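Local coordinates for protein ferredoxin component of dioxygenase (Sphingobium yanoikuyae, PDB 2I7F) that carries a Rieske-type [2Fe-2S] cluster and probably passes electrons to the terminal oxygenase of a biphenyl dioxygenase system, at residues N43-G48 / I62-H67; G68-I73 / A78-C83. All coordinates share one frame; numbering follows the deposited sequence.

Both contacts lie at the cluster end of the Rieske domain, their centres about 8 Å apart, and both touch the same [2Fe-2S] group. Contact 1 joins two loops through metal coordination, with buried cysteines at its inner end and exposed histidines at its outer end. Contact 2 is made of ordinary protein forces: backbone bonds, an aromatic ring against a cysteine, and a salt bridge toward the surface. The neighbouring antiparallel strands 61-63 and 70-72 tie them together, with Cys64 N probably hydrogen-bonded to Gly69 O. Contact 1 thus supplies the iron ligands, while Gly69, Pro82 and Cys83 of contact 2 line the pocket beside sulfide S1.

Contact 1: N43-G48 / I62-H67; sequences NLCTHG and IECPFH. With FES (Fe2/s2 (inorganic) cluster), chain D.
Cys45 and His47 meet Cys64 and His67 in a metal-bridged contact between two loops, one following strand 37-42 and the other following strand 61-63. The [2Fe-2S] cluster joins them, and each loop gives one cysteine and one histidine. FE2, on the buried side, takes Cys45 SG at 2.3 Å and Cys64 SG at 2.2 Å. Cys45 SG and Cys64 SG themselves come within 3.7 Å of each other. With SG anti to the backbone N (chi1 -170° for Cys45, -177° for Cys64), each thiolate reaches FE2 from its own loop. In each loop the amide two residues on turns back to its cysteine: His47 N donates to Cys45 SG, nearly straight at 164°, and Phe66 N to Cys64 SG. FE1 lies toward the surface and is bound by His47 ND1 and His67 ND1. These two nitrogens come to 3.3 Å because both are bound to the same iron; they are not hydrogen-bonded to each other. The imidazoles cross at about a right angle, with CE1 of His67 in the plane of the His47 ring, at its edge. Phe66 CB lies against one face of the His67 ring, 3.4 Å above its plane, and Pro82 touches both histidines from a neighbouring loop. Gly48 brings its backbone N to 3.2 Å from sulfide S2; a side chain there would collide with that sulfide. Thr46 OG1 hydrogen-bonds Ile85 O, which joins the loop of Cys45 and His47 to the chain just after Cys83. The unequal ligation, two thiolate sulfurs on one iron and two imidazole nitrogens on the other, is the Rieske signature. It is likely to favour reduction at the histidine-bound FE1, and the exposed imidazoles offer a plausible route for electrons.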
loop_
_atom_site.group_PDB
_atom_site.type_symbol
_atom_site.label_atom_id
_atom_site.label_comp_id
_atom_site.label_asym_id
_atom_site.label_seq_id
_atom_site.Cartn_x
_atom_site.Cartn_y
_atom_site.Cartn_z
ATOM N N ASN A 43 -1.429 2.919 -4.676
ATOM C CA ASN A 43 -2.314 3.722 -3.818
ATOM C C ASN A 43 -3.701 3.993 -4.459
ATOM O O ASN A 43 -4.712 4.092 -3.743
ATOM C CB ASN A 43 -1.606 5.040 -3.493
ATOM C CG ASN A 43 -2.050 5.669 -2.234
ATOM O OD1 ASN A 43 -1.629 6.806 -1.904
ATOM N ND2 ASN A 43 -2.895 4.975 -1.489
ATOM N N LEU A 44 -3.754 4.139 -5.785
ATOM C CA LEU A 44 -5.014 4.399 -6.458
ATOM C C LEU A 44 -5.911 3.138 -6.369
ATOM O O LEU A 44 -5.569 2.079 -6.896
ATOM C CB LEU A 44 -4.813 4.816 -7.954
ATOM C CG LEU A 44 -6.033 5.452 -8.661
ATOM C CD1 LEU A 44 -6.339 6.867 -8.091
ATOM C CD2 LEU A 44 -5.865 5.498 -10.181
ATOM N N CYS A 45 -7.050 3.275 -5.685
ATOM C CA CYS A 45 -8.108 2.271 -5.715
ATOM C C CYS A 45 -8.380 1.852 -7.166
ATOM O O CYS A 45 -8.270 2.677 -8.072
ATOM C CB CYS A 45 -9.398 2.803 -5.111
ATOM S SG CYS A 45 -10.572 1.453 -4.915
ATOM N N THR A 46 -8.647 0.562 -7.368
ATOM C CA THR A 46 -8.882 0.021 -8.717
ATOM C C THR A 46 -10.321 0.273 -9.128
ATOM O O THR A 46 -10.676 0.100 -10.294
ATOM C CB THR A 46 -8.568 -1.524 -8.861
ATOM O OG1 THR A 46 -9.445 -2.276 -8.006
ATOM C CG2 THR A 46 -7.094 -1.883 -8.570
ATOM N N HIS A 47 -11.152 0.700 -8.179
ATOM C CA HIS A 47 -12.541 0.962 -8.461
ATOM C C HIS A 47 -12.838 2.420 -8.815
ATOM O O HIS A 47 -13.781 2.715 -9.563
ATOM C CB HIS A 47 -13.405 0.487 -7.306
ATOM C CG HIS A 47 -14.849 0.725 -7.541
ATOM N ND1 HIS A 47 -15.531 1.772 -6.959
ATOM C CD2 HIS A 47 -15.721 0.131 -8.389
ATOM C CE1 HIS A 47 -16.775 1.775 -7.399
ATOM N NE2 HIS A 47 -16.910 0.800 -8.281
ATOM N N GLY A 48 -12.043 3.339 -8.300
ATOM C CA GLY A 48 -12.228 4.729 -8.652
ATOM C C GLY A 48 -11.086 5.632 -8.256
ATOM O O GLY A 48 -9.973 5.185 -8.020
ATOM N N ILE A 62 -7.042 -2.978 4.005
ATOM C CA ILE A 62 -7.182 -1.535 3.807
ATOM C C ILE A 62 -8.546 -1.285 3.168
ATOM O O ILE A 62 -8.899 -1.902 2.158
ATOM C CB ILE A 62 -5.993 -0.933 2.990
ATOM C CG1 ILE A 62 -6.032 0.622 2.968
ATOM C CG2 ILE A 62 -5.906 -1.577 1.557
ATOM C CD1 ILE A 62 -5.939 1.284 4.311
ATOM N N GLU A 63 -9.331 -0.401 3.781
ATOM C CA GLU A 63 -10.619 -0.011 3.217
ATOM C C GLU A 63 -10.516 1.335 2.481
ATOM O O GLU A 63 -9.940 2.303 2.993
ATOM C CB GLU A 63 -11.688 0.060 4.313
ATOM C CG GLU A 63 -13.137 0.248 3.752
ATOM C CD GLU A 63 -14.174 0.200 4.863
ATOM O OE1 GLU A 63 -13.791 -0.265 5.958
ATOM O OE2 GLU A 63 -15.359 0.591 4.654
ATOM N N CYS A 64 -11.068 1.378 1.274
ATOM C CA CYS A 64 -11.079 2.575 0.477
ATOM C C CYS A 64 -11.933 3.652 1.161
ATOM O O CYS A 64 -12.939 3.322 1.831
ATOM C CB CYS A 64 -11.636 2.246 -0.913
ATOM S SG CYS A 64 -11.647 3.634 -2.072
ATOM N N PRO A 65 -11.536 4.950 1.026
ATOM C CA PRO A 65 -12.380 6.021 1.534
ATOM C C PRO A 65 -13.776 6.167 0.893
ATOM O O PRO A 65 -14.628 6.875 1.431
ATOM C CB PRO A 65 -11.517 7.283 1.317
ATOM C CG PRO A 65 -10.541 6.953 0.344
ATOM C CD PRO A 65 -10.275 5.470 0.458
ATOM N N PHE A 66 -13.994 5.534 -0.257
ATOM C CA PHE A 66 -15.313 5.479 -0.917
ATOM C C PHE A 66 -15.886 4.054 -0.885
ATOM O O PHE A 66 -15.142 3.064 -0.842
ATOM C CB PHE A 66 -15.210 5.854 -2.396
ATOM C CG PHE A 66 -15.123 7.332 -2.695
ATOM C CD1 PHE A 66 -15.945 8.252 -2.064
ATOM C CD2 PHE A 66 -14.296 7.780 -3.691
ATOM C CE1 PHE A 66 -15.896 9.591 -2.414
ATOM C CE2 PHE A 66 -14.239 9.122 -4.040
ATOM C CZ PHE A 66 -15.056 10.030 -3.405
ATOM N N HIS A 67 -17.211 3.994 -0.832
ATOM C CA HIS A 67 -18.063 2.848 -1.284
ATOM C C HIS A 67 -18.026 1.592 -0.395
ATOM O O HIS A 67 -18.788 0.640 -0.623
ATOM C CB HIS A 67 -17.813 2.432 -2.744
ATOM C CG HIS A 67 -17.735 3.561 -3.733
ATOM N ND1 HIS A 67 -16.680 3.701 -4.604
ATOM C CD2 HIS A 67 -18.598 4.561 -4.034
ATOM C CE1 HIS A 67 -16.872 4.763 -5.367
ATOM N NE2 HIS A 67 -18.028 5.303 -5.044
HETATM FE FE1 FES D . -14.840 2.741 -5.077
HETATM FE FE2 FES D . -12.327 2.608 -3.941
HETATM S S1 FES D . -14.067 1.257 -3.678
HETATM S S2 FES D . -13.138 4.125 -5.389
#

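Contact 2: G68-I73 / A78-C83; sequences GGSFDI and AKAFPC. With FES (Fe2/s2 (inorganic) cluster), chain D.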
loop_
_atom_site.group_PDB
_atom_site.type_symbol
_atom_site.label_atom_id
_atom_site.label_comp_id
_atom_site.label_asym_id
_atom_site.label_seq_id
_atom_site.Cartn_x
_atom_site.Cartn_y
_atom_site.Cartn_z
ATOM N N GLY A 68 -17.127 1.581 0.586
ATOM C CA GLY A 68 -16.945 0.426 1.433
ATOM C C GLY A 68 -16.030 -0.635 0.848
ATOM O O GLY A 68 -15.930 -1.729 1.393
ATOM N N GLY A 69 -15.340 -0.308 -0.235
ATOM C CA GLY A 69 -14.477 -1.246 -0.897
ATOM C C GLY A 69 -13.280 -1.548 -0.024
ATOM O O GLY A 69 -12.935 -0.761 0.814
ATOM N N SER A 70 -12.664 -2.706 -0.220
ATOM C CA SER A 70 -11.476 -3.075 0.529
ATOM C C SER A 70 -10.600 -4.043 -0.246
ATOM O O SER A 70 -11.082 -4.753 -1.157
ATOM C CB SER A 70 -11.861 -3.685 1.885
ATOM O OG SER A 70 -12.235 -5.046 1.758
ATOM N N PHE A 71 -9.320 -4.052 0.139
ATOM C CA PHE A 71 -8.297 -4.972 -0.324
ATOM C C PHE A 71 -7.527 -5.603 0.809
ATOM O O PHE A 71 -7.409 -5.053 1.912
ATOM C CB PHE A 71 -7.241 -4.269 -1.203
ATOM C CG PHE A 71 -7.806 -3.586 -2.390
ATOM C CD1 PHE A 71 -7.937 -4.254 -3.606
ATOM C CD2 PHE A 71 -8.233 -2.260 -2.286
ATOM C CE1 PHE A 71 -8.504 -3.632 -4.685
ATOM C CE2 PHE A 71 -8.773 -1.628 -3.374
ATOM C CZ PHE A 71 -8.897 -2.305 -4.572
ATOM N N ASP A 72 -6.959 -6.763 0.513
ATOM C CA ASP A 72 -5.993 -7.407 1.407
ATOM C C ASP A 72 -4.604 -6.803 1.127
ATOM O O ASP A 72 -4.048 -6.971 0.037
ATOM C CB ASP A 72 -6.007 -8.933 1.187
ATOM C CG ASP A 72 -5.191 -9.666 2.201
ATOM O OD1 ASP A 72 -4.070 -9.209 2.485
ATOM O OD2 ASP A 72 -5.648 -10.719 2.702
ATOM N N ILE A 73 -4.055 -6.094 2.114
ATOM C CA ILE A 73 -2.765 -5.400 1.958
ATOM C C ILE A 73 -1.637 -6.340 1.529
ATOM O O ILE A 73 -0.821 -5.999 0.658
ATOM C CB ILE A 73 -2.311 -4.709 3.272
ATOM C CG1 ILE A 73 -3.235 -3.513 3.594
ATOM C CG2 ILE A 73 -0.788 -4.279 3.145
ATOM C CD1 ILE A 73 -3.434 -3.193 5.078
ATOM N N ALA A 78 -8.860 -8.184 -4.018
ATOM C CA ALA A 78 -10.022 -7.320 -3.827
ATOM C C ALA A 78 -10.995 -8.076 -2.935
ATOM O O ALA A 78 -11.365 -9.207 -3.229
ATOM C CB ALA A 78 -10.666 -6.963 -5.153
ATOM N N LYS A 79 -11.399 -7.467 -1.826
ATOM C CA LYS A 79 -12.176 -8.180 -0.840
ATOM C C LYS A 79 -13.605 -7.659 -0.805
ATOM O O LYS A 79 -14.473 -8.274 -1.393
ATOM C CB LYS A 79 -11.472 -8.168 0.529
ATOM C CG LYS A 79 -10.144 -9.023 0.588
ATOM C CD LYS A 79 -10.331 -10.448 1.147
ATOM C CE LYS A 79 -9.119 -11.411 0.895
ATOM N NZ LYS A 79 -8.173 -11.716 2.070
ATOM N N ALA A 80 -13.860 -6.526 -0.155
ATOM C CA ALA A 80 -15.210 -5.986 -0.064
ATOM C C ALA A 80 -15.611 -5.307 -1.364
ATOM O O ALA A 80 -14.880 -4.510 -1.914
ATOM C CB ALA A 80 -15.341 -5.022 1.093
ATOM N N PHE A 81 -16.782 -5.680 -1.851
ATOM C CA PHE A 81 -17.432 -5.006 -2.974
ATOM C C PHE A 81 -17.518 -3.504 -2.653
ATOM O O PHE A 81 -17.827 -3.141 -1.529
ATOM C CB PHE A 81 -18.837 -5.632 -3.180
ATOM C CG PHE A 81 -19.613 -5.043 -4.325
ATOM C CD1 PHE A 81 -19.467 -5.555 -5.621
ATOM C CD2 PHE A 81 -20.475 -3.975 -4.113
ATOM C CE1 PHE A 81 -20.151 -4.995 -6.689
ATOM C CE2 PHE A 81 -21.185 -3.419 -5.174
ATOM C CZ PHE A 81 -21.024 -3.931 -6.464
ATOM N N PRO A 82 -17.342 -2.619 -3.653
ATOM C CA PRO A 82 -17.234 -2.831 -5.092
ATOM C C PRO A 82 -15.866 -3.121 -5.677
ATOM O O PRO A 82 -15.746 -3.200 -6.902
ATOM C CB PRO A 82 -17.791 -1.519 -5.663
ATOM C CG PRO A 82 -17.514 -0.506 -4.641
ATOM C CD PRO A 82 -17.407 -1.182 -3.322
ATOM N N CYS A 83 -14.844 -3.271 -4.839
ATOM C CA CYS A 83 -13.528 -3.675 -5.330
ATOM C C CYS A 83 -13.565 -5.086 -5.878
ATOM O O CYS A 83 -14.032 -6.008 -5.204
ATOM C CB CYS A 83 -12.484 -3.588 -4.226
ATOM S SG CYS A 83 -12.246 -1.916 -3.733
HETATM FE FE1 FES D . -14.840 2.741 -5.077
HETATM FE FE2 FES D . -12.327 2.608 -3.941
HETATM S S1 FES D . -14.067 1.257 -3.678
HETATM S S2 FES D . -13.138 4.125 -5.389
#
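Phe71 and Cys83 form the tight, buried part of this contact between strand 70-72 and the loop 78-83. Cys83 CB sits over one face of the phenyl ring, 4.2 Å from its centroid in a CH-pi contact, while SG approaches obliquely, 3.5 Å from Phe71 CZ. Although its CB leads away from the loop, the ring returns to it because CG lies beside the backbone N (chi1 -57°). An alanine in place of Phe71 is likely to open a gap beside Cys83 and deprive its sulfur of the aromatic partner. Alongside, Lys79 N donates to Ser70 O at 2.8 Å, and Ala80 N to Ser70 OG at 2.9 Å; Ala80 O receives a weak bond from Ser70 N. Gly69 passes with CA 3.7 Å from Cys83 SG, where any side chain would strike both that sulfur and sulfide S1. The solvent side is carried by the exposed Lys79, whose chain, bent at chi2 and chi4, runs beside Asp72 in the same direction and closes a salt bridge from NZ to Asp72 OD2 at 2.8 Å, using that oxygen's anti lone pair. OD1 of the same carboxylate accepts a hydrogen bond from Thr75 N, just beyond the strand. With Lys79 and Ala80 both facing Ser70, the pairing is a classic beta bulge, from which the chain turns through cis-Pro82 to cover the Rieske cluster.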